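Local coordinates for uncharacterized protein (Bacteroides ovatus, PDB 4IRT) that is of unknown function but belongs to the BNR-repeat family with a beta-propeller fold and may act as a neuraminidase, releasing sialic acid from glycans, at residues A344-V347 and G348-K351; A238-A241 and C242-P245; P115-G118 and V119-N123; Y39-N42 and D43-V47. One frame throughout, in Å; residues are numbered along the deposited sequence.

Overall arrangement
All four contacts are local, formed where the chain turns or leaves a strand, at the ends of sheet strands or in the loops between them in a beta-propeller, and no two of them touch. Contact 4 is the most buried: it closes the hairpin 34-40/45-52, with aromatic and aliphatic packing beside a polar turn. Contact 1 is the loop between the third and fourth strands of a later sheet, 340-344 and 353-356, and is built mainly of backbone and hydroxyl hydrogen bonds. Contact 2 lies where strand 239-242 runs out, and stacking carries it. Contact 3, the surface contact, folds the loop ahead of strand 124-131 round one carboxylate. Contacts 1 and 4 lie on opposite sides of the chain's centre.

Contact 1 of 4, residues A344-V347 and G348-K351; sequences ATDV and GTSK
Asp346, Thr349 and Ser350 shape the tight loop that joins strands 340-344 and 353-356 of one propeller sheet, and its sequence, with Asp346, Gly348 and a following Trp352, is consistent with a variant of the Asp box found at such turns in BNR repeats. The chain bends through Val347 and Gly348 in a single helix-like turn. Asp346 O therefore receives two amides: Ser350 N at 2.9 Å, nearly straight and in the carbonyl plane, and Thr349 N at 3.2 Å, which comes from above that plane. The return bond uses a side chain. With its OG anti to the carbonyl carbon (chi1 -61°), Ser350 swings the hydroxyl back beneath the turn, where OG accepts Asp346 N at 2.9 Å; serine suits this place because it is small enough to fit and still offers an acceptor. Below it, the methyl of Ala344 meets Ser350 CB at 4.0 Å. Val347 turns its branches to the other side, against Trp352 and against Ile282 and Trp284 of strand 278-285, while Gly348 O bonds to Arg293. One water links Thr345 N to Lys351 O at the mouth of the loop. On the outer side, Asp346 and Thr349 slant across each other, and Thr349 OG1 donates to the anti lone pair of Asp346 OD2 at 3.0 Å.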
loop_
_atom_site.group_PDB
_atom_site.type_symbol
_atom_site.label_atom_id
_atom_site.label_comp_id
_atom_site.label_asym_id
_atom_site.label_seq_id
_atom_site.Cartn_x
_atom_site.Cartn_y
_atom_site.Cartn_z
ATOM N N ALA A 344 -16.637 8.209 8.692
ATOM C CA ALA A 344 -17.667 9.140 8.164
ATOM C C ALA A 344 -18.775 8.293 7.570
ATOM O O ALA A 344 -18.515 7.448 6.718
ATOM C CB ALA A 344 -17.079 10.030 7.068
ATOM N N THR A 345 -20.008 8.509 7.997
ATOM C CA THR A 345 -21.130 7.811 7.381
ATOM C C THR A 345 -21.272 8.177 5.892
ATOM O O THR A 345 -21.600 7.329 5.048
ATOM C CB THR A 345 -22.416 8.145 8.141
ATOM O OG1 THR A 345 -22.279 7.633 9.464
ATOM C CG2 THR A 345 -23.629 7.500 7.499
ATOM N N ASP A 346 -21.043 9.453 5.625
ATOM C CA ASP A 346 -21.097 10.036 4.289
ATOM C C ASP A 346 -19.886 10.939 4.150
ATOM O O ASP A 346 -19.740 11.950 4.859
ATOM C CB ASP A 346 -22.378 10.872 4.072
ATOM C CG ASP A 346 -22.521 11.345 2.626
ATOM O OD1 ASP A 346 -22.441 10.508 1.701
ATOM O OD2 ASP A 346 -22.679 12.544 2.431
ATOM N N VAL A 347 -19.011 10.554 3.238
ATOM C CA VAL A 347 -17.724 11.226 3.047
ATOM C C VAL A 347 -17.851 12.734 2.782
ATOM O O VAL A 347 -17.097 13.548 3.339
ATOM C CB VAL A 347 -16.913 10.492 1.944
ATOM C CG1 VAL A 347 -17.611 10.542 0.590
ATOM C CG2 VAL A 347 -15.491 11.041 1.857
ATOM N N GLY A 348 -18.859 13.084 1.996
ATOM C CA GLY A 348 -19.104 14.461 1.592
ATOM C C GLY A 348 -19.529 15.367 2.741
ATOM O O GLY A 348 -19.081 16.502 2.803
ATOM N N THR A 349 -20.363 14.867 3.673
ATOM C CA THR A 349 -20.988 15.751 4.680
ATOM C C THR A 349 -20.817 15.411 6.157
ATOM O O THR A 349 -20.975 16.300 6.991
ATOM C CB THR A 349 -22.503 15.893 4.446
ATOM O OG1 THR A 349 -23.137 14.607 4.528
ATOM C CG2 THR A 349 -22.756 16.520 3.082
ATOM N N SER A 350 -20.498 14.168 6.498
ATOM C CA SER A 350 -20.388 13.809 7.902
ATOM C C SER A 350 -19.196 14.433 8.597
ATOM O O SER A 350 -18.123 14.616 8.023
ATOM C CB SER A 350 -20.249 12.292 8.072
ATOM O OG SER A 350 -21.360 11.605 7.559
ATOM N N LYS A 351 -19.365 14.657 9.888
ATOM C CA LYS A 351 -18.223 14.775 10.769
ATOM C C LYS A 351 -17.490 13.423 10.836
ATOM O O LYS A 351 -18.095 12.346 10.713
ATOM C CB LYS A 351 -18.683 15.193 12.153
ATOM C CG LYS A 351 -19.141 16.643 12.194
ATOM C CD LYS A 351 -19.714 17.014 13.556
ATOM C CE LYS A 351 -20.079 18.488 13.634
ATOM N NZ LYS A 351 -20.943 18.741 14.820
HETATM O O HOH W 1 -19.892 10.031 10.678
HETATM O O HOH W 2 -20.768 11.462 -0.392
#

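Contact 2 of 4, residues A238-A241 and C242-P245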
loop_
_atom_site.group_PDB
_atom_site.type_symbol
_atom_site.label_atom_id
_atom_site.label_comp_id
_atom_site.label_asym_id
_atom_site.label_seq_id
_atom_site.Cartn_x
_atom_site.Cartn_y
_atom_site.Cartn_z
ATOM N N ALA A 238 -1.353 14.913 -17.439
ATOM C CA ALA A 238 -1.932 14.172 -16.320
ATOM C C ALA A 238 -3.242 14.815 -15.874
ATOM O O ALA A 238 -3.380 16.037 -15.938
ATOM C CB ALA A 238 -0.963 14.141 -15.158
ATOM N N GLU A 239 -4.156 13.984 -15.371
ATOM C CA GLU A 239 -5.339 14.456 -14.713
ATOM C C GLU A 239 -4.963 14.842 -13.283
ATOM O O GLU A 239 -4.459 14.011 -12.534
ATOM C CB GLU A 239 -6.460 13.405 -14.696
ATOM C CG GLU A 239 -7.714 13.949 -14.004
ATOM C CD GLU A 239 -8.907 13.023 -13.969
ATOM O OE1 GLU A 239 -8.843 11.858 -14.457
ATOM O OE2 GLU A 239 -9.942 13.505 -13.426
ATOM N N TYR A 240 -5.251 16.084 -12.892
ATOM C CA TYR A 240 -5.016 16.531 -11.526
ATOM C C TYR A 240 -6.248 16.311 -10.663
ATOM O O TYR A 240 -7.241 17.037 -10.762
ATOM C CB TYR A 240 -4.513 17.984 -11.522
ATOM C CG TYR A 240 -3.095 17.994 -12.079
ATOM C CD1 TYR A 240 -2.866 17.952 -13.467
ATOM C CD2 TYR A 240 -1.998 17.911 -11.235
ATOM C CE1 TYR A 240 -1.575 17.868 -13.986
ATOM C CE2 TYR A 240 -0.699 17.857 -11.745
ATOM C CZ TYR A 240 -0.498 17.828 -13.120
ATOM O OH TYR A 240 0.787 17.728 -13.599
ATOM N N ALA A 241 -6.150 15.337 -9.775
ATOM C CA ALA A 241 -7.179 15.120 -8.764
ATOM C C ALA A 241 -7.183 16.240 -7.720
ATOM O O ALA A 241 -8.251 16.655 -7.249
ATOM C CB ALA A 241 -7.009 13.775 -8.099
ATOM N N CYS A 242 -6.000 16.736 -7.378
ATOM C CA CYS A 242 -5.881 17.841 -6.429
ATOM C C CYS A 242 -4.583 18.554 -6.695
ATOM O O CYS A 242 -3.490 17.941 -6.606
ATOM C CB CYS A 242 -5.975 17.360 -4.977
ATOM S SG CYS A 242 -6.124 18.707 -3.747
ATOM N N ARG A 243 -4.693 19.843 -7.034
ATOM C CA ARG A 243 -3.509 20.667 -7.225
ATOM C C ARG A 243 -2.989 21.176 -5.900
ATOM O O ARG A 243 -3.691 21.862 -5.165
ATOM C CB ARG A 243 -3.773 21.839 -8.155
ATOM C CG ARG A 243 -3.972 21.392 -9.581
ATOM C CD ARG A 243 -3.279 22.299 -10.561
ATOM N NE ARG A 243 -3.779 22.010 -11.889
ATOM C CZ ARG A 243 -3.025 21.592 -12.885
ATOM N NH1 ARG A 243 -1.724 21.450 -12.717
ATOM N NH2 ARG A 243 -3.587 21.348 -14.056
ATOM N N LEU A 244 -1.733 20.837 -5.599
ATOM C CA LEU A 244 -1.115 21.182 -4.333
ATOM C C LEU A 244 0.317 21.565 -4.574
ATOM O O LEU A 244 1.035 20.846 -5.280
ATOM C CB LEU A 244 -1.149 19.962 -3.387
ATOM C CG LEU A 244 -2.535 19.587 -2.882
ATOM C CD1 LEU A 244 -2.519 18.188 -2.284
ATOM C CD2 LEU A 244 -3.039 20.615 -1.875
ATOM N N PRO A 245 0.768 22.655 -3.950
ATOM C CA PRO A 245 2.101 23.153 -4.233
ATOM C C PRO A 245 3.225 22.362 -3.540
ATOM O O PRO A 245 2.985 21.534 -2.659
ATOM C CB PRO A 245 2.035 24.575 -3.662
ATOM C CG PRO A 245 1.156 24.395 -2.441
ATOM C CD PRO A 245 0.069 23.493 -2.948
#
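Tyr240 and Arg243 stack over the end of strand 239-242, three residues apart along a chain that turns a corner at Ala241. The tight part is the ring face. The guanidinium lies almost flat on it, the two planes 16° apart, and Arg243 CZ stands 3.9 Å from the centroid of the Tyr240 ring, a cation-pi contact. NH1 sits over the middle of the ring, whereas Arg243 NH2 reaches the near rim, 3.5 Å from Tyr240 CD1. A bend at chi2 (-138°) folds the arginine chain back to bring this about, and Arg243 CG runs 4.0 Å from Tyr240 CB. Tyrosine suits the site at both ends: its face receives the cation, and its OH is held by Leu235 O and Trp197 NE1, which helps to fix the ring. With an alanine here, the guanidinium would probably lose the surface it lies on, and Leu235 O and Trp197 NE1 their hydroxyl partner. The loose side belongs to the arginine, which is exposed and modelled in two conformers, one of them the stacked arrangement described here, while the tyrosine is only partly exposed. Beneath, Ala241 and Cys242 both face Ile209 in a classic beta bulge at the corner of this outermost strand. Tyr240 packs on Asp208 and Cys210 of the adjoining strand 206-214, while Cys242 and Leu244 lean on Trp270 of strand 264-271, in the next sheet.

Contact 3 of 4, residues P115-G118 and V119-N123; sequences PMTG and VDEGN
The carboxylate of Glu121 gathers the backbone amides of Met116 and Thr117. Thr117 N gives the shorter bond, 2.8 Å to Glu121 OE2, and Met116 N meets Glu121 OE1 at 3.2 Å, along a nearly straight N-H (160°). Both amides come in on the syn sides of the carboxylate, somewhat out of its plane. Glutamate has the length for this: its chain runs extended beyond CG (chi2 172°) and spans the loop. A lysine in its place would probably leave both amides without their acceptor and bring a positive charge against N-H groups. The loop precedes strand 124-131, the first strand of a four-stranded propeller sheet, and within it Thr117 forms an ST turn: Thr117 OG1 accepts Val119 N at 3.3 Å. Gly118, at positive phi, lets the chain reverse here. A water bound to Glu121 N lies weakly on Gly118 O. Further out, Arg165 reaches Val119 O and forms a salt bridge with Asp120. Packing is modest: Pro115 CB and Met116 CB flank the carboxylate, Met116 CB coming within 3.3 Å of Glu121 OE2. The long selenomethionine side chain of Met116 leads inward to Leu97 and Phe139.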
loop_
_atom_site.group_PDB
_atom_site.type_symbol
_atom_site.label_atom_id
_atom_site.label_comp_id
_atom_site.label_asym_id
_atom_site.label_seq_id
_atom_site.Cartn_x
_atom_site.Cartn_y
_atom_site.Cartn_z
ATOM N N PRO A 115 13.009 -15.110 -12.107
ATOM C CA PRO A 115 12.692 -13.894 -12.826
ATOM C C PRO A 115 11.207 -13.805 -13.118
ATOM O O PRO A 115 10.478 -14.797 -12.950
ATOM C CB PRO A 115 13.487 -14.036 -14.130
ATOM C CG PRO A 115 13.571 -15.506 -14.372
ATOM C CD PRO A 115 13.573 -16.150 -13.000
HETATM N N MSE A 116 10.753 -12.620 -13.525
HETATM C CA MSE A 116 9.418 -12.460 -14.055
HETATM C C MSE A 116 9.548 -12.458 -15.556
HETATM O O MSE A 116 9.247 -13.477 -16.202
HETATM C CB MSE A 116 8.756 -11.209 -13.478
HETATM C CG MSE A 116 8.330 -11.452 -12.016
HETATM SE SE MSE A 116 7.643 -9.751 -11.310
HETATM C CE MSE A 116 6.892 -10.505 -9.666
ATOM N N THR A 117 10.027 -11.356 -16.134
ATOM C CA THR A 117 10.328 -11.318 -17.595
ATOM C C THR A 117 11.824 -11.394 -17.904
ATOM O O THR A 117 12.241 -11.586 -19.061
ATOM C CB THR A 117 9.754 -10.053 -18.227
ATOM O OG1 THR A 117 10.539 -8.915 -17.847
ATOM C CG2 THR A 117 8.337 -9.862 -17.771
ATOM N N GLY A 118 12.646 -11.232 -16.878
ATOM C CA GLY A 118 14.099 -11.194 -17.034
ATOM C C GLY A 118 14.645 -9.889 -17.587
ATOM O O GLY A 118 15.840 -9.791 -17.871
ATOM N N VAL A 119 13.789 -8.885 -17.749
ATOM C CA VAL A 119 14.192 -7.597 -18.306
ATOM C C VAL A 119 13.905 -6.493 -17.310
ATOM O O VAL A 119 12.807 -6.430 -16.746
ATOM C CB VAL A 119 13.411 -7.278 -19.607
ATOM C CG1 VAL A 119 13.905 -5.972 -20.235
ATOM C CG2 VAL A 119 13.516 -8.434 -20.596
ATOM N N ASP A 120 14.880 -5.597 -17.126
ATOM C CA ASP A 120 14.726 -4.464 -16.197
ATOM C C ASP A 120 14.421 -4.945 -14.768
ATOM O O ASP A 120 13.621 -4.346 -14.084
ATOM C CB ASP A 120 13.595 -3.499 -16.620
ATOM C CG ASP A 120 13.653 -3.102 -18.080
ATOM O OD1 ASP A 120 14.763 -2.938 -18.624
ATOM O OD2 ASP A 120 12.562 -2.943 -18.684
ATOM N N GLU A 121 15.055 -6.029 -14.333
ATOM C CA GLU A 121 14.862 -6.577 -12.985
ATOM C C GLU A 121 16.138 -6.505 -12.132
ATOM O O GLU A 121 16.285 -7.243 -11.142
ATOM C CB GLU A 121 14.349 -8.026 -13.107
ATOM C CG GLU A 121 12.966 -8.052 -13.708
ATOM C CD GLU A 121 12.421 -9.432 -14.052
ATOM O OE1 GLU A 121 13.078 -10.470 -13.840
ATOM O OE2 GLU A 121 11.287 -9.450 -14.555
ATOM N N GLY A 122 17.042 -5.589 -12.497
ATOM C CA GLY A 122 18.316 -5.417 -11.802
ATOM C C GLY A 122 18.326 -4.407 -10.661
ATOM O O GLY A 122 19.262 -4.409 -9.862
ATOM N N ASN A 123 17.299 -3.559 -10.577
ATOM C CA ASN A 123 17.294 -2.394 -9.691
ATOM C C ASN A 123 15.903 -2.080 -9.205
ATOM O O ASN A 123 15.321 -1.053 -9.560
ATOM C CB ASN A 123 17.831 -1.156 -10.420
ATOM C CG ASN A 123 19.262 -1.324 -10.862
ATOM O OD1 ASN A 123 20.189 -0.980 -10.137
ATOM N ND2 ASN A 123 19.451 -1.888 -12.047
HETATM O O HOH W 3 17.106 -7.551 -15.558
#

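Contact 4 of 4, residues Y39-N42 and D43-V47. With EDO (1,2-ethanediol), chain I.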
loop_
_atom_site.group_PDB
_atom_site.type_symbol
_atom_site.label_atom_id
_atom_site.label_comp_id
_atom_site.label_asym_id
_atom_site.label_seq_id
_atom_site.Cartn_x
_atom_site.Cartn_y
_atom_site.Cartn_z
ATOM N N TYR A 39 5.881 -11.793 7.161
ATOM C CA TYR A 39 6.690 -10.870 7.940
ATOM C C TYR A 39 8.081 -11.399 8.073
ATOM O O TYR A 39 8.352 -12.571 7.729
ATOM C CB TYR A 39 6.107 -10.654 9.321
ATOM C CG TYR A 39 5.937 -11.891 10.146
ATOM C CD1 TYR A 39 4.760 -12.630 10.082
ATOM C CD2 TYR A 39 6.923 -12.289 11.059
ATOM C CE1 TYR A 39 4.571 -13.753 10.882
ATOM C CE2 TYR A 39 6.737 -13.409 11.861
ATOM C CZ TYR A 39 5.559 -14.139 11.732
ATOM O OH TYR A 39 5.359 -15.231 12.534
ATOM N N TYR A 40 8.989 -10.525 8.537
ATOM C CA TYR A 40 10.312 -10.962 8.938
ATOM C C TYR A 40 10.355 -11.248 10.437
ATOM O O TYR A 40 9.895 -10.427 11.245
ATOM C CB TYR A 40 11.333 -9.893 8.637
ATOM C CG TYR A 40 11.570 -9.551 7.180
ATOM C CD1 TYR A 40 12.228 -10.434 6.343
ATOM C CD2 TYR A 40 11.216 -8.299 6.669
ATOM C CE1 TYR A 40 12.449 -10.121 5.015
ATOM C CE2 TYR A 40 11.441 -7.961 5.343
ATOM C CZ TYR A 40 12.099 -8.872 4.519
ATOM O OH TYR A 40 12.363 -8.577 3.191
ATOM N N ASP A 41 10.934 -12.380 10.795
ATOM C CA ASP A 41 11.176 -12.707 12.185
ATOM C C ASP A 41 12.393 -11.957 12.732
ATOM O O ASP A 41 13.060 -11.221 12.017
ATOM C CB ASP A 41 11.210 -14.229 12.396
ATOM C CG ASP A 41 12.502 -14.892 11.960
ATOM O OD1 ASP A 41 13.523 -14.226 11.665
ATOM O OD2 ASP A 41 12.498 -16.156 11.921
ATOM N N ASN A 42 12.658 -12.096 14.023
ATOM C CA ASN A 42 13.724 -11.315 14.632
ATOM C C ASN A 42 15.120 -11.596 14.095
ATOM O O ASN A 42 16.030 -10.777 14.264
ATOM C CB ASN A 42 13.748 -11.505 16.154
ATOM C CG ASN A 42 14.400 -10.317 16.862
ATOM O OD1 ASN A 42 14.076 -9.162 16.577
ATOM N ND2 ASN A 42 15.292 -10.599 17.785
ATOM N N ASP A 43 15.296 -12.763 13.489
ATOM C CA ASP A 43 16.559 -13.114 12.831
ATOM C C ASP A 43 16.650 -12.671 11.365
ATOM O O ASP A 43 17.646 -12.962 10.663
ATOM C CB ASP A 43 16.755 -14.621 12.910
ATOM C CG ASP A 43 16.862 -15.116 14.357
ATOM O OD1 ASP A 43 17.499 -14.443 15.186
ATOM O OD2 ASP A 43 16.325 -16.182 14.657
ATOM N N GLY A 44 15.609 -12.015 10.872
ATOM C CA GLY A 44 15.610 -11.549 9.514
ATOM C C GLY A 44 15.042 -12.500 8.484
ATOM O O GLY A 44 15.097 -12.201 7.287
ATOM N N TYR A 45 14.489 -13.627 8.932
ATOM C CA TYR A 45 13.912 -14.591 8.020
ATOM C C TYR A 45 12.493 -14.202 7.628
ATOM O O TYR A 45 11.693 -13.757 8.448
ATOM C CB TYR A 45 13.925 -16.012 8.597
ATOM C CG TYR A 45 15.282 -16.673 8.581
ATOM C CD1 TYR A 45 16.220 -16.388 9.562
ATOM C CD2 TYR A 45 15.634 -17.574 7.587
ATOM C CE1 TYR A 45 17.475 -16.990 9.565
ATOM C CE2 TYR A 45 16.886 -18.169 7.573
ATOM C CZ TYR A 45 17.797 -17.871 8.567
ATOM O OH TYR A 45 19.048 -18.442 8.569
ATOM N N LEU A 46 12.180 -14.423 6.357
ATOM C CA LEU A 46 10.842 -14.259 5.848
ATOM C C LEU A 46 10.034 -15.420 6.370
ATOM O O LEU A 46 10.392 -16.576 6.113
ATOM C CB LEU A 46 10.877 -14.321 4.311
ATOM C CG LEU A 46 9.574 -14.584 3.574
ATOM C CD1 LEU A 46 8.589 -13.472 3.849
ATOM C CD2 LEU A 46 9.825 -14.686 2.088
ATOM N N VAL A 47 8.964 -15.108 7.090
ATOM C CA VAL A 47 8.024 -16.075 7.590
ATOM C C VAL A 47 6.723 -15.911 6.796
ATOM O O VAL A 47 6.266 -14.783 6.560
ATOM C CB VAL A 47 7.742 -15.807 9.084
ATOM C CG1 VAL A 47 6.647 -16.713 9.614
ATOM C CG2 VAL A 47 9.022 -15.978 9.889
HETATM C C1 EDO I . 18.573 -8.614 12.080
HETATM O O1 EDO I . 19.778 -7.855 12.177
HETATM C C2 EDO I . 18.742 -9.927 12.812
HETATM O O2 EDO I . 18.501 -9.686 14.201
HETATM O O HOH W 4 14.598 -17.584 13.036
HETATM O O HOH W 5 16.468 -13.642 17.896
#
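Tyr39 and Val47 face each other across the hairpin of strands 34-40 and 45-52, as an antiparallel hydrogen-bonded pair. Tyr39 holds its ring between the backbone N and the carbonyl carbon (chi1 58°), a position that swings it over its strand partner. Val47 CB then lies over the ring face, 3.9 Å from the centroid of the Tyr39 ring and offset toward the rim, a CH-pi contact, and Val47 CG1 touches Tyr39 CZ at 3.5 Å. Val47 CG2 turns toward Asp41 CB instead, so the two methyls serve different neighbours, the ring and the aspartate. On the other face, Tyr40 and Leu46 run to Ile76 and Phe90, and Tyr40 OH bonds to Asn74 O. The chain reverses through a type I turn with a G1 beta bulge: Gly44 N reaches Asp41 O, and Asp41 N reaches Tyr45 O at 2.8 Å. Gly44 is needed at the bulge, since a side chain there would jam against the preceding carbonyl. Asp41 places CG above its own backbone (chi1 78°), which turns the carboxylate into the turn: Asp41 OD1 takes Tyr45 N at 3.0 Å, from above the carboxylate plane, and Asp43 N more weakly at 2.9 Å, an Asx turn. Tyr45 lies alongside and adds a cation-pi contact with Arg62. Asp41 OD1 stands 4.5 Å from Asp43 OD2; a water donating to both carboxylates, the turn amides and nearby Arg62 probably ease their repulsion.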